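Local coordinates for botulinum neurotoxin type G (Clostridium botulinum, PDB 3MPP), which attaches to the nerve-cell surface through its receptor-binding domain so that the toxin's protease light chain can be delivered into the host cytosol, at residues T149-G162 / R206-K218. The protein carries 4 engineered substitutions. Residues are numbered along the deposited sequence; the frame is centred on the assembly and turned at random. Where two conformers were deposited one is given.
Sequences TNDRLGNANIYING and RELNATEVEERYK. Engineered in segment 206-218: Glu-214 (natural residue Ser), Glu-215 (natural residue Ser), Arg-216 (natural residue Leu), Lys-218 (natural residue Trp).
A water ties Tyr-159 to Leu-208: it lies 2.6 Å from Tyr-159 OH, donates to Leu-208 O at 2.8 Å, and bonds Thr-149 OG1 and, weakly, Glu-207 OE2. No direct hydrogen bond joins 149-162 to 206-218; bridging waters and packing on the Tyr-159 and Tyr-217 rings join them. CG of Tyr-159 stands beside its backbone N (chi1 -64°), turning the ring toward helix 210-220; Val-213 CG2 sits 4.0 Å from its centroid, 3° off the normal, a CH-pi contact. Val-213 CG1 covers the CB-CG end, while Ala-210 packs near CE1 and the hydroxyl. The peptide joining Asn-161 to Gly-162 lies nearly flat over the Tyr-217 ring, Asn-161 O 3.5 Å above its centre. Of two more waters, one donates to Gly-162 O and Ala-210 O, the other to Asn-161 O and, in one of its two conformers, OE1 of engineered Glu-214. Glu-207 runs extended beside Asp-151, OE2 3.4 Å from OD2; Leu-153 N and Asn-155 N donate to Asp-151 OD1, which should favour its charged form and leave any pKa rise to Glu-207. Helix 210-220, opened by the Asn-209/Glu-212 capping box (Asn-209 N to Glu-212 OE1 weak), lies against strands 144-150 and 156-160 of the N-terminal receptor-binding subdomain.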
ATOM      1  N   THR A 149     -11.565  -6.125  17.018  1.00 47.40           N
ATOM      2  CA  THR A 149     -12.825  -6.629  17.555  1.00 53.86           C
ATOM      3  C   THR A 149     -12.673  -6.837  19.054  1.00 60.59           C
ATOM      4  O   THR A 149     -11.570  -7.063  19.550  1.00 62.25           O
ATOM      5  CB  THR A 149     -13.272  -7.961  16.892  1.00 59.97           C
ATOM      6  OG1 THR A 149     -12.297  -8.984  17.135  1.00 61.31           O
ATOM      7  CG2 THR A 149     -13.463  -7.792  15.394  1.00 59.72           C
ATOM      8  N   ASN A 150     -13.784  -6.755  19.772  1.00 60.25           N
ATOM      9  CA  ASN A 150     -13.769  -6.950  21.214  1.00 71.86           C
ATOM     10  C   ASN A 150     -15.078  -7.576  21.658  1.00 75.51           C
ATOM     11  O   ASN A 150     -16.145  -7.175  21.198  1.00 72.18           O
ATOM     12  CB  ASN A 150     -13.554  -5.617  21.934  1.00 78.27           C
ATOM     13  CG  ASN A 150     -13.404  -5.781  23.437  1.00 94.27           C
ATOM     14  OD1 ASN A 150     -12.619  -6.602  23.909  1.00103.29           O
ATOM     15  ND2 ASN A 150     -14.155  -4.989  24.197  1.00 98.41           N
ATOM     16  N   ASP A 151     -14.997  -8.560  22.545  1.00 87.14           N
ATOM     17  CA  ASP A 151     -16.196  -9.223  23.046  1.00100.12           C
ATOM     18  C   ASP A 151     -16.285  -9.158  24.567  1.00107.75           C
ATOM     19  O   ASP A 151     -15.510  -8.453  25.209  1.00 89.48           O
ATOM     20  CB  ASP A 151     -16.269 -10.671  22.548  1.00106.29           C
ATOM     21  CG  ASP A 151     -15.130 -11.528  23.065  1.00113.40           C
ATOM     22  OD1 ASP A 151     -14.985 -11.644  24.298  1.00116.99           O
ATOM     23  OD2 ASP A 151     -14.389 -12.101  22.238  1.00116.29           O
ATOM     24  N   ARG A 152     -17.231  -9.902  25.135  1.00138.29           N
ATOM     25  CA  ARG A 152     -17.519  -9.835  26.566  1.00161.37           C
ATOM     26  C   ARG A 152     -16.913 -10.996  27.351  1.00177.70           C
ATOM     27  O   ARG A 152     -17.081 -11.083  28.567  1.00184.07           O
ATOM     28  CB  ARG A 152     -19.032  -9.794  26.794  1.00172.85           C
ATOM     29  CG  ARG A 152     -19.755 -11.060  26.360  1.00183.84           C
ATOM     30  CD  ARG A 152     -21.262 -10.920  26.492  1.00192.93           C
ATOM     31  NE  ARG A 152     -21.805  -9.946  25.550  1.00194.44           N
ATOM     32  CZ  ARG A 152     -22.227 -10.247  24.327  1.00196.93           C
ATOM     33  NH1 ARG A 152     -22.170 -11.498  23.893  1.00200.01           N
ATOM     34  NH2 ARG A 152     -22.708  -9.297  23.537  1.00195.83           N
ATOM     35  N   LEU A 153     -16.208 -11.884  26.656  1.00187.05           N
ATOM     36  CA  LEU A 153     -15.587 -13.049  27.292  1.00196.72           C
ATOM     37  C   LEU A 153     -14.547 -12.714  28.375  1.00190.16           C
ATOM     38  O   LEU A 153     -14.507 -13.380  29.409  1.00197.73           O
ATOM     39  CB  LEU A 153     -14.990 -13.996  26.240  1.00205.66           C
ATOM     40  CG  LEU A 153     -14.613 -15.416  26.677  1.00215.94           C
ATOM     41  CD1 LEU A 153     -14.633 -16.363  25.488  1.00217.99           C
ATOM     42  CD2 LEU A 153     -13.248 -15.445  27.349  1.00217.30           C
ATOM     43  N   GLY A 154     -13.710 -11.701  28.154  1.00172.93           N
ATOM     44  CA  GLY A 154     -13.747 -10.877  26.961  1.00153.20           C
ATOM     45  C   GLY A 154     -12.430 -10.838  26.214  1.00132.39           C
ATOM     46  O   GLY A 154     -11.372 -10.605  26.799  1.00128.65           O
ATOM     47  N   ASN A 155     -12.500 -11.068  24.910  1.00117.64           N
ATOM     48  CA  ASN A 155     -11.316 -11.034  24.066  1.00102.25           C
ATOM     49  C   ASN A 155     -11.254  -9.794  23.185  1.00 83.89           C
ATOM     50  O   ASN A 155     -12.269  -9.321  22.672  1.00 77.70           O
ATOM     51  CB  ASN A 155     -11.230 -12.294  23.204  1.00104.58           C
ATOM     52  CG  ASN A 155     -10.688 -13.483  23.965  1.00107.62           C
ATOM     53  OD1 ASN A 155     -10.378 -13.385  25.151  1.00107.55           O
ATOM     54  ND2 ASN A 155     -10.565 -14.615  23.285  1.00114.32           N
ATOM     55  N   ALA A 156     -10.049  -9.265  23.032  1.00 74.58           N
ATOM     56  CA  ALA A 156      -9.790  -8.230  22.049  1.00 66.22           C
ATOM     57  C   ALA A 156      -8.916  -8.841  20.969  1.00 66.67           C
ATOM     58  O   ALA A 156      -7.954  -9.540  21.278  1.00 72.73           O
ATOM     59  CB  ALA A 156      -9.094  -7.043  22.696  1.00 67.39           C
ATOM     60  N   ASN A 157      -9.261  -8.591  19.707  1.00 64.16           N
ATOM     61  CA  ASN A 157      -8.506  -9.127  18.576  1.00 56.69           C
ATOM     62  C   ASN A 157      -8.074  -8.031  17.617  1.00 54.25           C
ATOM     63  O   ASN A 157      -8.835  -7.102  17.347  1.00 53.97           O
ATOM     64  CB  ASN A 157      -9.346 -10.143  17.799  1.00 62.29           C
ATOM     65  CG  ASN A 157      -9.952 -11.216  18.690  1.00 62.55           C
ATOM     66  OD1 ASN A 157     -10.720 -10.922  19.604  1.00 74.76           O
ATOM     67  ND2 ASN A 157      -9.619 -12.465  18.411  1.00 70.88           N
ATOM     68  N   ILE A 158      -6.855  -8.148  17.096  1.00 49.11           N
ATOM     69  CA  ILE A 158      -6.391  -7.259  16.042  1.00 48.64           C
ATOM     70  C   ILE A 158      -6.154  -8.063  14.781  1.00 49.73           C
ATOM     71  O   ILE A 158      -5.379  -9.020  14.774  1.00 49.98           O
ATOM     72  CB  ILE A 158      -5.081  -6.541  16.405  1.00 53.08           C
ATOM     73  CG1 ILE A 158      -5.279  -5.608  17.593  1.00 59.01           C
ATOM     74  CG2 ILE A 158      -4.566  -5.739  15.209  1.00 55.56           C
ATOM     75  CD1 ILE A 158      -4.104  -4.693  17.819  1.00 58.89           C
ATOM     76  N   TYR A 159      -6.840  -7.669  13.717  1.00 44.94           N
ATOM     77  CA  TYR A 159      -6.629  -8.251  12.409  1.00 39.58           C
ATOM     78  C   TYR A 159      -5.860  -7.252  11.563  1.00 46.68           C
ATOM     79  O   TYR A 159      -6.154  -6.068  11.598  1.00 39.81           O
ATOM     80  CB  TYR A 159      -7.971  -8.522  11.747  1.00 37.65           C
ATOM     81  CG  TYR A 159      -8.805  -9.549  12.459  1.00 45.64           C
ATOM     82  CD1 TYR A 159      -8.873 -10.854  11.994  1.00 53.52           C
ATOM     83  CD2 TYR A 159      -9.530  -9.215  13.594  1.00 47.59           C
ATOM     84  CE1 TYR A 159      -9.644 -11.804  12.642  1.00 57.44           C
ATOM     85  CE2 TYR A 159     -10.304 -10.155  14.251  1.00 52.48           C
ATOM     86  CZ  TYR A 159     -10.355 -11.445  13.773  1.00 58.07           C
ATOM     87  OH  TYR A 159     -11.121 -12.384  14.419  1.00 63.54           O
ATOM     88  N   ILE A 160      -4.894  -7.734  10.789  1.00 44.41           N
ATOM     89  CA  ILE A 160      -4.169  -6.878   9.863  1.00 37.31           C
ATOM     90  C   ILE A 160      -4.290  -7.441   8.456  1.00 38.02           C
ATOM     91  O   ILE A 160      -3.961  -8.613   8.212  1.00 38.90           O
ATOM     92  CB  ILE A 160      -2.683  -6.765  10.242  1.00 36.98           C
ATOM     93  CG1 ILE A 160      -2.537  -6.107  11.620  1.00 39.47           C
ATOM     94  CG2 ILE A 160      -1.914  -5.980   9.167  1.00 31.03           C
ATOM     95  CD1 ILE A 160      -2.862  -4.619  11.634  1.00 36.38           C
ATOM     96  N   ASN A 161      -4.764  -6.609   7.533  1.00 35.61           N
ATOM     97  CA  ASN A 161      -4.988  -7.053   6.161  1.00 29.52           C
ATOM     98  C   ASN A 161      -5.802  -8.347   6.133  1.00 40.77           C
ATOM     99  O   ASN A 161      -5.469  -9.311   5.432  1.00 42.15           O
ATOM    100  CB  ASN A 161      -3.663  -7.193   5.410  1.00 31.61           C
ATOM    101  CG  ASN A 161      -3.104  -5.836   4.953  1.00 33.26           C
ATOM    102  OD1 ASN A 161      -3.821  -4.833   4.903  1.00 33.82           O
ATOM    103  ND2 ASN A 161      -1.821  -5.808   4.625  1.00 30.01           N
ATOM    104  N   GLY A 162      -6.874  -8.357   6.916  1.00 41.33           N
ATOM    105  CA  GLY A 162      -7.816  -9.464   6.912  1.00 41.16           C
ATOM    106  C   GLY A 162      -7.423 -10.678   7.737  1.00 47.04           C
ATOM    107  O   GLY A 162      -8.209 -11.614   7.869  1.00 46.79           O
ATOM    108  N   ARG A 206     -21.146  -4.963  16.455  1.00 79.69           N
ATOM    109  CA  ARG A 206     -20.956  -6.343  16.875  1.00 89.75           C
ATOM    110  C   ARG A 206     -19.517  -6.773  16.648  1.00 81.88           C
ATOM    111  O   ARG A 206     -18.777  -6.117  15.918  1.00 80.06           O
ATOM    112  CB  ARG A 206     -21.915  -7.262  16.115  1.00104.08           C
ATOM    113  CG  ARG A 206     -23.377  -6.983  16.422  1.00121.22           C
ATOM    114  CD  ARG A 206     -24.307  -7.526  15.351  1.00132.08           C
ATOM    115  NE  ARG A 206     -25.635  -6.926  15.445  1.00137.00           N
ATOM    116  CZ  ARG A 206     -25.943  -5.725  14.966  1.00137.59           C
ATOM    117  NH1 ARG A 206     -25.016  -4.994  14.361  1.00136.26           N
ATOM    118  NH2 ARG A 206     -27.173  -5.250  15.093  1.00141.16           N
ATOM    119  N   GLU A 207     -19.120  -7.868  17.286  1.00 80.16           N
ATOM    120  CA  GLU A 207     -17.809  -8.452  17.049  1.00 82.56           C
ATOM    121  C   GLU A 207     -17.830  -9.252  15.752  1.00 79.75           C
ATOM    122  O   GLU A 207     -18.448 -10.317  15.683  1.00 81.39           O
ATOM    123  CB  GLU A 207     -17.397  -9.359  18.212  1.00 86.24           C
ATOM    124  CG  GLU A 207     -16.112 -10.142  17.959  1.00 88.71           C
ATOM    125  CD  GLU A 207     -15.942 -11.327  18.893  1.00 93.60           C
ATOM    126  OE1 GLU A 207     -16.876 -11.609  19.670  1.00106.97           O
ATOM    127  OE2 GLU A 207     -14.881 -11.984  18.846  1.00 91.87           O
ATOM    128  N   LEU A 208     -17.166  -8.732  14.722  1.00 70.73           N
ATOM    129  CA  LEU A 208     -17.047  -9.452  13.461  1.00 69.20           C
ATOM    130  C   LEU A 208     -16.135 -10.655  13.656  1.00 66.14           C
ATOM    131  O   LEU A 208     -15.101 -10.552  14.320  1.00 61.39           O
ATOM    132  CB  LEU A 208     -16.480  -8.543  12.360  1.00 68.77           C
ATOM    133  CG  LEU A 208     -17.308  -7.330  11.925  1.00 71.13           C
ATOM    134  CD1 LEU A 208     -16.575  -6.532  10.855  1.00 70.81           C
ATOM    135  CD2 LEU A 208     -18.682  -7.761  11.429  1.00 76.75           C
ATOM    136  N   ASN A 209     -16.520 -11.794  13.089  1.00 66.58           N
ATOM    137  CA  ASN A 209     -15.696 -12.995  13.168  1.00 68.47           C
ATOM    138  C   ASN A 209     -14.635 -13.046  12.069  1.00 66.47           C
ATOM    139  O   ASN A 209     -14.700 -12.293  11.097  1.00 66.06           O
ATOM    140  CB  ASN A 209     -16.565 -14.262  13.147  1.00 67.58           C
ATOM    141  CG  ASN A 209     -17.453 -14.353  11.911  1.00 74.95           C
ATOM    142  OD1 ASN A 209     -17.035 -14.021  10.799  1.00 71.81           O
ATOM    143  ND2 ASN A 209     -18.683 -14.827  12.102  1.00 76.10           N
ATOM    144  N   ALA A 210     -13.661 -13.938  12.233  1.00 65.41           N
ATOM    145  CA  ALA A 210     -12.540 -14.059  11.303  1.00 67.22           C
ATOM    146  C   ALA A 210     -12.963 -14.174   9.836  1.00 61.87           C
ATOM    147  O   ALA A 210     -12.282 -13.669   8.955  1.00 58.92           O
ATOM    148  CB  ALA A 210     -11.646 -15.231  11.697  1.00 67.88           C
ATOM    149  N   THR A 211     -14.081 -14.839   9.573  1.00 65.32           N
ATOM    150  CA  THR A 211     -14.558 -14.981   8.197  1.00 68.22           C
ATOM    151  C   THR A 211     -15.085 -13.652   7.670  1.00 71.46           C
ATOM    152  O   THR A 211     -14.817 -13.271   6.530  1.00 71.46           O
ATOM    153  CB  THR A 211     -15.673 -16.036   8.075  1.00 74.98           C
ATOM    154  OG1 THR A 211     -15.161 -17.320   8.446  1.00 81.58           O
ATOM    155  CG2 THR A 211     -16.182 -16.090   6.642  1.00 71.71           C
ATOM    156  N   GLU A 212     -15.826 -12.950   8.520  1.00 65.47           N
ATOM    157  CA  GLU A 212     -16.396 -11.651   8.182  1.00 68.35           C
ATOM    158  C   GLU A 212     -15.294 -10.618   7.911  1.00 67.80           C
ATOM    159  O   GLU A 212     -15.434  -9.744   7.053  1.00 61.45           O
ATOM    160  CB  GLU A 212     -17.279 -11.175   9.335  1.00 76.09           C
ATOM    161  CG  GLU A 212     -18.665 -10.693   8.933  1.00 83.49           C
ATOM    162  CD  GLU A 212     -19.685 -10.870  10.050  1.00 87.77           C
ATOM    163  OE1 GLU A 212     -19.277 -10.966  11.231  1.00 77.45           O
ATOM    164  OE2 GLU A 212     -20.897 -10.920   9.743  1.00 94.34           O
ATOM    165  N   VAL A 213     -14.200 -10.717   8.656  1.00 62.98           N
ATOM    166  CA  VAL A 213     -13.116  -9.757   8.524  1.00 57.14           C
ATOM    167  C   VAL A 213     -12.391  -9.938   7.192  1.00 62.69           C
ATOM    168  O   VAL A 213     -12.136  -8.964   6.478  1.00 53.45           O
ATOM    169  CB  VAL A 213     -12.124  -9.854   9.697  1.00 51.78           C
ATOM    170  CG1 VAL A 213     -10.910  -8.959   9.443  1.00 43.37           C
ATOM    171  CG2 VAL A 213     -12.815  -9.472  11.010  1.00 47.90           C
ATOM    172  N   GLU A 214     -12.076 -11.188   6.858  1.00 53.46           N
ATOM    173  CA  GLU A 214     -11.398 -11.502   5.606  0.56 52.57           C
ATOM    174  C   GLU A 214     -12.211 -11.051   4.398  1.00 54.70           C
ATOM    175  O   GLU A 214     -11.665 -10.525   3.424  1.00 53.69           O
ATOM    176  CB  GLU A 214     -11.122 -13.004   5.508  0.56 55.40           C
ATOM    177  CG  GLU A 214     -10.747 -13.471   4.104  0.56 57.23           C
ATOM    178  CD  GLU A 214      -9.499 -12.791   3.586  0.56 57.14           C
ATOM    179  OE1 GLU A 214      -8.710 -12.290   4.416  0.56 61.71           O
ATOM    180  OE2 GLU A 214      -9.305 -12.755   2.355  0.56 54.18           O
ATOM    181  N   GLU A 215     -13.520 -11.261   4.459  1.00 51.65           N
ATOM    182  CA  GLU A 215     -14.371 -10.907   3.334  1.00 54.08           C
ATOM    183  C   GLU A 215     -14.444  -9.396   3.158  1.00 52.84           C
ATOM    184  O   GLU A 215     -14.359  -8.893   2.043  1.00 55.81           O
ATOM    185  CB  GLU A 215     -15.765 -11.524   3.484  1.00 64.83           C
ATOM    186  CG  GLU A 215     -15.748 -13.051   3.559  1.00 78.40           C
ATOM    187  CD  GLU A 215     -14.908 -13.688   2.458  1.00 92.47           C
ATOM    188  OE1 GLU A 215     -15.012 -13.248   1.290  1.00 91.55           O
ATOM    189  OE2 GLU A 215     -14.145 -14.632   2.760  1.00 98.91           O
ATOM    190  N   ARG A 216     -14.586  -8.671   4.262  1.00 52.37           N
ATOM    191  CA  ARG A 216     -14.630  -7.214   4.195  1.00 51.04           C
ATOM    192  C   ARG A 216     -13.315  -6.661   3.650  1.00 49.32           C
ATOM    193  O   ARG A 216     -13.284  -5.604   3.021  1.00 46.67           O
ATOM    194  CB  ARG A 216     -14.936  -6.620   5.568  1.00 63.28           C
ATOM    195  CG  ARG A 216     -15.564  -5.240   5.512  1.00 71.73           C
ATOM    196  CD  ARG A 216     -16.328  -4.940   6.788  1.00 80.29           C
ATOM    197  NE  ARG A 216     -17.283  -6.001   7.113  1.00 91.69           N
ATOM    198  CZ  ARG A 216     -18.505  -6.099   6.593  1.00 94.49           C
ATOM    199  NH1 ARG A 216     -18.931  -5.200   5.714  1.00 96.26           N
ATOM    200  NH2 ARG A 216     -19.301  -7.097   6.948  1.00 94.12           N
ATOM    201  N   TYR A 217     -12.234  -7.389   3.892  1.00 42.69           N
ATOM    202  CA  TYR A 217     -10.927  -7.008   3.378  1.00 45.11           C
ATOM    203  C   TYR A 217     -10.896  -7.141   1.859  1.00 51.54           C
ATOM    204  O   TYR A 217     -10.502  -6.212   1.150  1.00 51.02           O
ATOM    205  CB  TYR A 217      -9.843  -7.878   4.008  1.00 42.24           C
ATOM    206  CG  TYR A 217      -8.464  -7.667   3.422  1.00 38.27           C
ATOM    207  CD1 TYR A 217      -7.760  -6.498   3.660  1.00 34.32           C
ATOM    208  CD2 TYR A 217      -7.865  -8.643   2.640  1.00 41.69           C
ATOM    209  CE1 TYR A 217      -6.493  -6.306   3.125  1.00 33.07           C
ATOM    210  CE2 TYR A 217      -6.601  -8.460   2.109  1.00 43.07           C
ATOM    211  CZ  TYR A 217      -5.921  -7.292   2.361  1.00 35.67           C
ATOM    212  OH  TYR A 217      -4.664  -7.106   1.832  1.00 38.70           O
ATOM    213  N   LYS A 218     -11.317  -8.301   1.360  1.00 53.36           N
ATOM    214  CA  LYS A 218     -11.309  -8.544  -0.077  1.00 52.47           C
ATOM    215  C   LYS A 218     -12.179  -7.519  -0.792  1.00 49.96           C
ATOM    216  O   LYS A 218     -11.809  -7.005  -1.848  1.00 49.01           O
ATOM    217  CB  LYS A 218     -11.749  -9.975  -0.396  1.00 53.84           C
ATOM    218  CG  LYS A 218     -10.819 -11.029   0.182  1.00 60.58           C
ATOM    219  CD  LYS A 218     -11.045 -12.409  -0.422  1.00 68.43           C
ATOM    220  CE  LYS A 218     -12.189 -13.136   0.259  1.00 78.00           C
ATOM    221  NZ  LYS A 218     -12.255 -14.573  -0.134  1.00 83.25           N
TER
HETATM  222  O   HOH W   1     -13.058 -11.512  15.979  1.00 50.75           O
HETATM  223  O   HOH W   2      -6.345 -11.588   4.050  1.00 42.28           O
HETATM  224  O   HOH W   3      -9.707 -13.289   9.407  1.00 47.49           O